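Local coordinates for protein beta-galactosidase/beta-glucuronidase (Faecalibacterium prausnitzii L2-6, PDB 6MVF) that binds flavin mononucleotide and is a beta-glucuronidase of glycosyl hydrolase family 2 from a human gut bacterium, at residues 596-607 with 618-629; 630-638 with 647-655. One frame throughout, in Å; residues are numbered along the deposited sequence.

Interaction 1 of 2, residues 596-607 with 618-629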
loop_
_atom_site.group_PDB
_atom_site.type_symbol
_atom_site.label_atom_id
_atom_site.label_comp_id
_atom_site.label_asym_id
_atom_site.label_seq_id
_atom_site.Cartn_x
_atom_site.Cartn_y
_atom_site.Cartn_z
ATOM N N THR A 596 8.704 -8.802 -50.073
ATOM C CA THR A 596 9.066 -7.726 -49.164
ATOM C C THR A 596 10.069 -8.264 -48.153
ATOM O O THR A 596 10.062 -9.454 -47.820
ATOM C CB THR A 596 7.817 -7.141 -48.466
ATOM O OG1 THR A 596 8.200 -6.067 -47.606
ATOM C CG2 THR A 596 7.084 -8.217 -47.657
ATOM N N GLU A 597 10.948 -7.391 -47.674
ATOM C CA GLU A 597 11.921 -7.789 -46.661
ATOM C C GLU A 597 11.310 -7.682 -45.264
ATOM O O GLU A 597 10.855 -6.605 -44.850
ATOM C CB GLU A 597 13.194 -6.958 -46.735
ATOM C CG GLU A 597 14.116 -7.210 -45.535
ATOM C CD GLU A 597 15.420 -6.412 -45.589
ATOM O OE1 GLU A 597 15.596 -5.512 -44.735
ATOM O OE2 GLU A 597 16.258 -6.684 -46.486
ATOM N N VAL A 598 11.316 -8.799 -44.542
ATOM C CA VAL A 598 10.875 -8.860 -43.154
ATOM C C VAL A 598 12.125 -8.988 -42.295
ATOM O O VAL A 598 12.805 -10.018 -42.326
ATOM C CB VAL A 598 9.909 -10.026 -42.912
ATOM C CG1 VAL A 598 9.586 -10.130 -41.463
ATOM C CG2 VAL A 598 8.635 -9.858 -43.758
ATOM N N LYS A 599 12.447 -7.948 -41.543
ATOM C CA LYS A 599 13.665 -7.946 -40.753
ATOM C C LYS A 599 13.359 -8.345 -39.317
ATOM O O LYS A 599 12.334 -7.942 -38.761
ATOM C CB LYS A 599 14.320 -6.574 -40.790
ATOM C CG LYS A 599 15.797 -6.594 -40.492
ATOM C CD LYS A 599 16.299 -5.187 -40.301
ATOM C CE LYS A 599 15.716 -4.239 -41.320
ATOM N NZ LYS A 599 16.781 -3.295 -41.758
ATOM N N VAL A 600 14.242 -9.156 -38.726
ATOM C CA VAL A 600 14.125 -9.580 -37.335
ATOM C C VAL A 600 15.398 -9.206 -36.578
ATOM O O VAL A 600 16.518 -9.410 -37.062
ATOM C CB VAL A 600 13.836 -11.092 -37.200
ATOM C CG1 VAL A 600 13.701 -11.452 -35.751
ATOM C CG2 VAL A 600 12.576 -11.465 -37.931
ATOM N N TYR A 601 15.212 -8.647 -35.385
ATOM C CA TYR A 601 16.277 -8.421 -34.419
ATOM C C TYR A 601 16.155 -9.432 -33.285
ATOM O O TYR A 601 15.050 -9.698 -32.801
ATOM C CB TYR A 601 16.198 -7.007 -33.851
ATOM C CG TYR A 601 16.191 -5.939 -34.906
ATOM C CD1 TYR A 601 17.081 -5.993 -35.971
ATOM C CD2 TYR A 601 15.295 -4.881 -34.849
ATOM C CE1 TYR A 601 17.099 -5.018 -36.938
ATOM C CE2 TYR A 601 15.294 -3.894 -35.830
ATOM C CZ TYR A 601 16.207 -3.977 -36.869
ATOM O OH TYR A 601 16.245 -3.015 -37.849
ATOM N N SER A 602 17.286 -10.000 -32.867
ATOM C CA SER A 602 17.271 -10.976 -31.786
ATOM C C SER A 602 18.649 -11.058 -31.142
ATOM O O SER A 602 19.668 -10.902 -31.817
ATOM C CB SER A 602 16.843 -12.355 -32.292
ATOM O OG SER A 602 16.752 -13.235 -31.191
ATOM N N ASN A 603 18.670 -11.297 -29.831
ATOM C CA ASN A 603 19.917 -11.665 -29.182
ATOM C C ASN A 603 20.136 -13.177 -29.169
ATOM O O ASN A 603 21.122 -13.650 -28.606
ATOM C CB ASN A 603 20.011 -11.065 -27.763
ATOM C CG ASN A 603 18.845 -11.412 -26.882
ATOM O OD1 ASN A 603 18.092 -12.359 -27.140
ATOM N ND2 ASN A 603 18.694 -10.650 -25.812
ATOM N N GLN A 604 19.252 -13.938 -29.790
ATOM C CA GLN A 604 19.549 -15.298 -30.190
ATOM C C GLN A 604 20.251 -15.273 -31.537
ATOM O O GLN A 604 20.223 -14.271 -32.257
ATOM C CB GLN A 604 18.267 -16.118 -30.290
ATOM C CG GLN A 604 17.314 -15.868 -29.157
ATOM C CD GLN A 604 17.826 -16.382 -27.823
ATOM O OE1 GLN A 604 17.446 -17.462 -27.380
ATOM N NE2 GLN A 604 18.663 -15.596 -27.164
ATOM N N ASP A 605 20.887 -16.384 -31.886
ATOM C CA ASP A 605 21.638 -16.415 -33.130
ATOM C C ASP A 605 20.928 -17.159 -34.254
ATOM O O ASP A 605 21.402 -17.125 -35.393
ATOM C CB ASP A 605 23.016 -17.028 -32.893
ATOM C CG ASP A 605 23.841 -16.231 -31.911
ATOM O OD1 ASP A 605 23.795 -14.972 -31.981
ATOM O OD2 ASP A 605 24.522 -16.872 -31.066
ATOM N N THR A 606 19.803 -17.806 -33.984
ATOM C CA THR A 606 19.089 -18.526 -35.022
ATOM C C THR A 606 17.622 -18.154 -34.950
ATOM O O THR A 606 17.013 -18.226 -33.880
ATOM C CB THR A 606 19.271 -20.032 -34.898
ATOM O OG1 THR A 606 20.670 -20.341 -35.026
ATOM C CG2 THR A 606 18.498 -20.741 -36.009
ATOM N N VAL A 607 17.081 -17.733 -36.094
ATOM C CA VAL A 607 15.709 -17.280 -36.228
ATOM C C VAL A 607 15.096 -18.065 -37.372
ATOM O O VAL A 607 15.709 -18.201 -38.440
ATOM C CB VAL A 607 15.627 -15.758 -36.491
ATOM C CG1 VAL A 607 14.223 -15.341 -37.002
ATOM C CG2 VAL A 607 16.011 -14.967 -35.236
ATOM N N THR A 618 15.256 -20.303 -42.345
ATOM C CA THR A 618 16.020 -20.259 -41.107
ATOM C C THR A 618 17.366 -19.609 -41.380
ATOM O O THR A 618 18.050 -19.976 -42.338
ATOM C CB THR A 618 16.213 -21.662 -40.534
ATOM O OG1 THR A 618 14.925 -22.244 -40.331
ATOM C CG2 THR A 618 16.956 -21.613 -39.206
ATOM N N GLN A 619 17.747 -18.652 -40.540
ATOM C CA GLN A 619 19.043 -18.006 -40.655
ATOM C C GLN A 619 19.777 -18.048 -39.326
ATOM O O GLN A 619 19.165 -17.952 -38.254
ATOM C CB GLN A 619 18.901 -16.562 -41.100
ATOM C CG GLN A 619 18.837 -16.379 -42.594
ATOM C CD GLN A 619 18.527 -14.949 -42.949
ATOM O OE1 GLN A 619 19.197 -14.022 -42.473
ATOM N NE2 GLN A 619 17.479 -14.746 -43.749
ATOM N N THR A 620 21.098 -18.190 -39.410
ATOM C CA THR A 620 21.993 -18.003 -38.277
ATOM C C THR A 620 22.817 -16.760 -38.561
ATOM O O THR A 620 23.466 -16.667 -39.608
ATOM C CB THR A 620 22.889 -19.227 -38.048
ATOM O OG1 THR A 620 22.062 -20.375 -37.791
ATOM C CG2 THR A 620 23.842 -18.998 -36.855
ATOM N N ALA A 621 22.767 -15.803 -37.650
ATOM C CA ALA A 621 23.347 -14.494 -37.894
ATOM C C ALA A 621 23.587 -13.823 -36.553
ATOM O O ALA A 621 23.133 -14.292 -35.509
ATOM C CB ALA A 621 22.436 -13.639 -38.779
ATOM N N HIS A 622 24.291 -12.708 -36.594
ATOM C CA HIS A 622 24.564 -11.930 -35.397
ATOM C C HIS A 622 23.610 -10.732 -35.341
ATOM O O HIS A 622 23.858 -9.701 -35.970
ATOM C CB HIS A 622 26.025 -11.500 -35.392
ATOM C CG HIS A 622 26.426 -10.734 -34.170
ATOM N ND1 HIS A 622 26.511 -11.314 -32.923
ATOM C CD2 HIS A 622 26.757 -9.433 -34.003
ATOM C CE1 HIS A 622 26.896 -10.406 -32.044
ATOM N NE2 HIS A 622 27.044 -9.256 -32.673
ATOM N N ARG A 623 22.516 -10.874 -34.577
ATOM C CA ARG A 623 21.608 -9.785 -34.171
ATOM C C ARG A 623 20.581 -9.379 -35.230
ATOM O O ARG A 623 19.392 -9.278 -34.914
ATOM C CB ARG A 623 22.390 -8.545 -33.742
ATOM C CG ARG A 623 23.467 -8.808 -32.685
ATOM C CD ARG A 623 22.870 -9.369 -31.418
ATOM N NE ARG A 623 23.897 -9.634 -30.419
ATOM C CZ ARG A 623 24.065 -10.804 -29.810
ATOM N NH1 ARG A 623 23.271 -11.827 -30.089
ATOM N NH2 ARG A 623 25.021 -10.945 -28.915
ATOM N N VAL A 624 21.005 -9.138 -36.472
ATOM C CA VAL A 624 20.121 -8.691 -37.540
ATOM C C VAL A 624 19.901 -9.837 -38.519
ATOM O O VAL A 624 20.860 -10.463 -38.978
ATOM C CB VAL A 624 20.695 -7.456 -38.250
ATOM C CG1 VAL A 624 19.779 -6.997 -39.349
ATOM C CG2 VAL A 624 20.924 -6.339 -37.237
ATOM N N PHE A 625 18.634 -10.108 -38.834
ATOM C CA PHE A 625 18.211 -11.170 -39.740
ATOM C C PHE A 625 17.290 -10.561 -40.790
ATOM O O PHE A 625 16.352 -9.841 -40.441
ATOM C CB PHE A 625 17.457 -12.275 -38.990
ATOM C CG PHE A 625 18.204 -12.845 -37.818
ATOM C CD1 PHE A 625 18.271 -12.164 -36.628
ATOM C CD2 PHE A 625 18.818 -14.092 -37.907
ATOM C CE1 PHE A 625 18.963 -12.700 -35.549
ATOM C CE2 PHE A 625 19.505 -14.627 -36.839
ATOM C CZ PHE A 625 19.580 -13.935 -35.661
ATOM N N LYS A 626 17.536 -10.839 -42.069
ATOM C CA LYS A 626 16.689 -10.319 -43.137
ATOM C C LYS A 626 16.143 -11.476 -43.967
ATOM O O LYS A 626 16.903 -12.331 -44.425
ATOM C CB LYS A 626 17.465 -9.329 -44.011
ATOM C CG LYS A 626 18.170 -8.245 -43.205
ATOM C CD LYS A 626 19.084 -7.359 -44.068
ATOM C CE LYS A 626 20.138 -6.673 -43.191
ATOM N NZ LYS A 626 20.426 -5.247 -43.554
ATOM N N PHE A 627 14.829 -11.511 -44.144
ATOM C CA PHE A 627 14.164 -12.553 -44.922
ATOM C C PHE A 627 13.422 -11.917 -46.088
ATOM O O PHE A 627 12.815 -10.849 -45.944
ATOM C CB PHE A 627 13.163 -13.351 -44.068
ATOM C CG PHE A 627 13.765 -14.026 -42.874
ATOM C CD1 PHE A 627 14.005 -13.310 -41.702
ATOM C CD2 PHE A 627 14.076 -15.381 -42.912
ATOM C CE1 PHE A 627 14.547 -13.924 -40.587
ATOM C CE2 PHE A 627 14.621 -16.012 -41.799
ATOM C CZ PHE A 627 14.851 -15.280 -40.629
ATOM N N ASP A 628 13.471 -12.560 -47.247
ATOM C CA ASP A 628 12.685 -12.125 -48.394
ATOM C C ASP A 628 11.425 -12.965 -48.427
ATOM O O ASP A 628 11.497 -14.189 -48.578
ATOM C CB ASP A 628 13.459 -12.268 -49.702
ATOM C CG ASP A 628 14.204 -11.002 -50.070
ATOM O OD1 ASP A 628 13.521 -9.963 -50.284
ATOM O OD2 ASP A 628 15.464 -11.043 -50.120
ATOM N N VAL A 629 10.276 -12.318 -48.276
ATOM C CA VAL A 629 9.021 -13.031 -48.067
ATOM C C VAL A 629 8.063 -12.706 -49.200
ATOM O O VAL A 629 7.810 -11.532 -49.488
ATOM C CB VAL A 629 8.397 -12.684 -46.703
ATOM C CG1 VAL A 629 7.108 -13.499 -46.498
ATOM C CG2 VAL A 629 9.431 -12.893 -45.550
#

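Interaction 2 of 2, residues 630-638 with 647-655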
loop_
_atom_site.group_PDB
_atom_site.type_symbol
_atom_site.label_atom_id
_atom_site.label_comp_id
_atom_site.label_asym_id
_atom_site.label_seq_id
_atom_site.Cartn_x
_atom_site.Cartn_y
_atom_site.Cartn_z
ATOM N N ALA A 630 7.540 -13.750 -49.841
ATOM C CA ALA A 630 6.430 -13.619 -50.789
ATOM C C ALA A 630 5.139 -13.702 -49.993
ATOM O O ALA A 630 4.629 -14.787 -49.709
ATOM C CB ALA A 630 6.480 -14.699 -51.860
ATOM N N LEU A 631 4.615 -12.538 -49.621
ATOM C CA LEU A 631 3.356 -12.485 -48.902
ATOM C C LEU A 631 2.248 -13.112 -49.736
ATOM O O LEU A 631 2.220 -12.976 -50.964
ATOM C CB LEU A 631 3.011 -11.036 -48.561
ATOM C CG LEU A 631 3.988 -10.294 -47.651
ATOM C CD1 LEU A 631 3.564 -8.858 -47.553
ATOM C CD2 LEU A 631 4.064 -10.920 -46.251
ATOM N N ASP A 632 1.358 -13.839 -49.062
ATOM C CA ASP A 632 0.096 -14.263 -49.651
ATOM C C ASP A 632 -0.811 -13.059 -49.881
ATOM O O ASP A 632 -0.680 -12.013 -49.239
ATOM C CB ASP A 632 -0.625 -15.250 -48.746
ATOM C CG ASP A 632 0.114 -16.542 -48.598
ATOM O OD1 ASP A 632 0.996 -16.814 -49.450
ATOM O OD2 ASP A 632 -0.197 -17.287 -47.637
ATOM N N GLU A 633 -1.740 -13.216 -50.817
ATOM C CA GLU A 633 -2.736 -12.180 -51.033
ATOM C C GLU A 633 -3.565 -12.033 -49.769
ATOM O O GLU A 633 -3.904 -13.022 -49.116
ATOM C CB GLU A 633 -3.619 -12.533 -52.233
ATOM C CG GLU A 633 -3.738 -11.413 -53.269
ATOM C CD GLU A 633 -2.409 -11.070 -53.954
ATOM O OE1 GLU A 633 -1.531 -11.960 -54.037
ATOM O OE2 GLU A 633 -2.239 -9.911 -54.410
ATOM N N GLY A 634 -3.846 -10.793 -49.392
ATOM C CA GLY A 634 -4.586 -10.546 -48.171
ATOM C C GLY A 634 -3.684 -10.359 -46.969
ATOM O O GLY A 634 -2.592 -9.789 -47.085
ATOM N N PHE A 635 -4.127 -10.849 -45.812
ATOM C CA PHE A 635 -3.410 -10.667 -44.557
ATOM C C PHE A 635 -2.461 -11.829 -44.305
ATOM O O PHE A 635 -2.720 -12.964 -44.708
ATOM C CB PHE A 635 -4.392 -10.511 -43.394
ATOM C CG PHE A 635 -5.084 -9.192 -43.388
ATOM C CD1 PHE A 635 -4.400 -8.044 -43.023
ATOM C CD2 PHE A 635 -6.416 -9.089 -43.774
ATOM C CE1 PHE A 635 -5.027 -6.811 -43.032
ATOM C CE2 PHE A 635 -7.055 -7.867 -43.795
ATOM C CZ PHE A 635 -6.357 -6.722 -43.422
ATOM N N ASN A 636 -1.342 -11.526 -43.641
ATOM C CA ASN A 636 -0.267 -12.486 -43.426
ATOM C C ASN A 636 0.150 -12.452 -41.973
ATOM O O ASN A 636 0.471 -11.384 -41.447
ATOM C CB ASN A 636 0.954 -12.182 -44.299
ATOM C CG ASN A 636 0.659 -12.301 -45.787
ATOM O OD1 ASN A 636 0.934 -13.328 -46.410
ATOM N ND2 ASN A 636 0.101 -11.250 -46.360
ATOM N N VAL A 637 0.172 -13.612 -41.337
ATOM C CA VAL A 637 0.747 -13.749 -40.008
ATOM C C VAL A 637 2.243 -14.004 -40.166
ATOM O O VAL A 637 2.646 -15.009 -40.758
ATOM C CB VAL A 637 0.073 -14.888 -39.226
ATOM C CG1 VAL A 637 0.859 -15.200 -37.947
ATOM C CG2 VAL A 637 -1.356 -14.524 -38.910
ATOM N N LEU A 638 3.070 -13.099 -39.647
ATOM C CA LEU A 638 4.514 -13.297 -39.616
ATOM C C LEU A 638 4.904 -13.693 -38.198
ATOM O O LEU A 638 4.647 -12.951 -37.241
ATOM C CB LEU A 638 5.273 -12.050 -40.072
ATOM C CG LEU A 638 5.366 -11.721 -41.577
ATOM C CD1 LEU A 638 6.064 -12.820 -42.330
ATOM C CD2 LEU A 638 4.000 -11.487 -42.166
ATOM N N ASP A 647 7.897 -14.093 -31.781
ATOM C CA ASP A 647 7.228 -12.840 -32.084
ATOM C C ASP A 647 6.257 -13.061 -33.232
ATOM O O ASP A 647 6.435 -13.972 -34.041
ATOM C CB ASP A 647 8.222 -11.724 -32.429
ATOM C CG ASP A 647 7.568 -10.335 -32.403
ATOM O OD1 ASP A 647 6.465 -10.180 -31.789
ATOM O OD2 ASP A 647 8.157 -9.409 -33.005
ATOM N N SER A 648 5.221 -12.223 -33.289
ATOM C CA SER A 648 4.162 -12.376 -34.276
ATOM C C SER A 648 3.566 -11.016 -34.614
ATOM O O SER A 648 3.208 -10.244 -33.718
ATOM C CB SER A 648 3.060 -13.322 -33.772
ATOM O OG SER A 648 1.856 -13.153 -34.515
ATOM N N ILE A 649 3.482 -10.716 -35.908
ATOM C CA ILE A 649 2.795 -9.529 -36.384
ATOM C C ILE A 649 1.950 -9.914 -37.596
ATOM O O ILE A 649 2.069 -11.006 -38.153
ATOM C CB ILE A 649 3.769 -8.388 -36.730
ATOM C CG1 ILE A 649 4.381 -8.599 -38.112
ATOM C CG2 ILE A 649 4.870 -8.273 -35.669
ATOM C CD1 ILE A 649 5.398 -7.547 -38.460
ATOM N N THR A 650 1.075 -9.004 -37.995
ATOM C CA THR A 650 0.231 -9.203 -39.161
ATOM C C THR A 650 0.535 -8.120 -40.182
ATOM O O THR A 650 0.583 -6.929 -39.842
ATOM C CB THR A 650 -1.251 -9.185 -38.787
ATOM O OG1 THR A 650 -1.508 -10.217 -37.827
ATOM C CG2 THR A 650 -2.095 -9.414 -40.029
ATOM N N LEU A 651 0.771 -8.541 -41.415
ATOM C CA LEU A 651 1.010 -7.647 -42.533
ATOM C C LEU A 651 -0.059 -7.894 -43.585
ATOM O O LEU A 651 -0.703 -8.951 -43.606
ATOM C CB LEU A 651 2.411 -7.854 -43.125
ATOM C CG LEU A 651 3.581 -7.460 -42.196
ATOM C CD1 LEU A 651 4.910 -7.550 -42.918
ATOM C CD2 LEU A 651 3.411 -6.058 -41.579
ATOM N N GLU A 652 -0.276 -6.885 -44.429
ATOM C CA GLU A 652 -1.220 -6.966 -45.536
ATOM C C GLU A 652 -0.469 -6.764 -46.843
ATOM O O GLU A 652 0.215 -5.749 -47.018
ATOM C CB GLU A 652 -2.336 -5.929 -45.397
ATOM C CG GLU A 652 -3.514 -6.153 -46.365
ATOM C CD GLU A 652 -4.544 -5.005 -46.382
ATOM O OE1 GLU A 652 -4.322 -3.987 -45.683
ATOM O OE2 GLU A 652 -5.569 -5.120 -47.111
ATOM N N LYS A 653 -0.595 -7.725 -47.758
ATOM C CA LYS A 653 -0.173 -7.493 -49.131
ATOM C C LYS A 653 -1.131 -6.529 -49.823
ATOM O O LYS A 653 -2.355 -6.670 -49.738
ATOM C CB LYS A 653 -0.092 -8.806 -49.908
ATOM C CG LYS A 653 0.567 -8.617 -51.284
ATOM C CD LYS A 653 0.732 -9.908 -52.066
ATOM C CE LYS A 653 1.243 -9.587 -53.464
ATOM N NZ LYS A 653 1.796 -10.771 -54.147
ATOM N N VAL A 654 -0.573 -5.531 -50.500
ATOM C CA VAL A 654 -1.359 -4.537 -51.220
ATOM C C VAL A 654 -0.703 -4.283 -52.572
ATOM O O VAL A 654 0.462 -4.616 -52.801
ATOM C CB VAL A 654 -1.511 -3.209 -50.439
ATOM C CG1 VAL A 654 -2.380 -3.409 -49.228
ATOM C CG2 VAL A 654 -0.155 -2.666 -50.026
ATOM N N GLU A 655 -1.482 -3.698 -53.478
ATOM C CA GLU A 655 -0.977 -3.416 -54.815
ATOM C C GLU A 655 -0.103 -2.171 -54.815
ATOM O O GLU A 655 0.981 -2.167 -55.403
ATOM C CB GLU A 655 -2.145 -3.269 -55.795
ATOM C CG GLU A 655 -1.739 -3.117 -57.250
ATOM C CD GLU A 655 -1.030 -4.351 -57.806
ATOM O OE1 GLU A 655 -1.004 -5.412 -57.133
ATOM O OE2 GLU A 655 -0.496 -4.260 -58.935
#

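Interaction 1 of 2, residues 596-607 with 618-629
The carbonyl oxygen of Asp605 meets three groups of residues 618-629: the backbone N of Ala621 gives it a hydrogen bond of 3.0 Å, the CA of Thr620 brings a C-H...O contact, and CE2 of Phe625 comes up with its ring edge. Gln604 O lies next along the rim, in the ring plane near CZ, whereas Val600 O meets the rim at CD1, across the ring. Over one face of the ring lies Val607 CG2, 3.6 Å from the centroid of Phe625 and 6° off the normal, a CH-pi contact. Phe625 keeps CG beside its backbone N (chi1 -54°), which turns the ring toward the bend between the strands. An alanine in place of Phe625 is likely to leave Val607 CG2 without its aromatic seat and open a gap beneath the turn at Gln604 and Asp605. Strands 596-602 and 624-629 pair antiparallel in one sheet of a two-sheet beta-sandwich, whereas Thr606-Val607 and Gln619-Thr620 pair in the other, the register shifting by one between them. In that second sheet Thr606 OG1 and Thr620 OG1 share a hydrogen bond of 3.1 Å. Phe627 carries the same interior forward: its CZ is 3.7 Å from Val607 CG1, and its CE1 approaches Val600 CG2. Next to it, Val598 CG2 meets Val629 CG2 at 3.6 Å. On the opposite face Lys599 and Lys626 run side by side, their NZ atoms 4.5 Å apart; a salt bridge to Glu515 probably eases the charge of Lys599. Where the strands part, Arg623 NH1 forms a long salt bridge of 3.7 Å with Asp605 OD1.

Interaction 2 of 2, residues 630-638 with 647-655
Phe635 lays its ring over the aliphatic part and carboxylate of Glu652, with CG of Glu652 4.1 Å from the ring centroid of Phe635 and the ring and carboxylate planes 23° apart. The two belong to a beta hairpin, strands 635-641 and 646-654, whose non-hydrogen-bonded pairs, Phe635 with Glu652 and Val637 with Thr650, turn their side chains to the face that meets a second subunit. Arg229 of the second subunit forms a salt bridge with Glu652 OE1, and the backbone at Ile649 and Thr650 pairs in parallel with a strand of that chain, so the sheet runs on across the interface. Hydrogen-bonded pairs, Asn636 with Leu651 and Leu638 with Ile649, alternate with these, Asn636 N reaching Leu651 O at 2.7 Å. On the other face Leu638 CD2 packs at 4.0 Å on Leu651 CG, the two side chains crossing at about a right angle, and Leu638 CB rests near Ile649 CG1. The side-chain amide of Asn636, on that face too, braces the approach to the strand: its OD1 accepts from Asp632 N while its ND2 donates to Asp632 O at 3.1 Å, a two-bond grip that should fix the rotation of the amide. Lys653 passes along this loop fully extended, CG opposite the backbone N (chi1 -171°). Its CB lies 3.3 Å from Asp632 O, and its NZ ends in a salt bridge of 3.5 Å with Glu633 OE1.

From the N terminus, strand 596-602 leads through the bend at residues 603-605 into strand 606-611, and strand 614-620 returns to strand 624-629. Interaction 1 thus closes around residues 608-617, with the pairing of 606-607 and 619-620 nested inside that of 596-602 and 624-629, and so joins the two sheets of the sandwich. Interaction 2 follows in series: residues 630-634 carry the chain across to strand 635-641, and the pairing of 635-638 with 647-654 closes the hairpin over residues 639-646. Strand 635-641 lies beside 606-611 in the larger sheet, and the contacts touch at Thr596 CG2 and Leu631 CD1 (3.6 Å) and again at Val598 and Leu638.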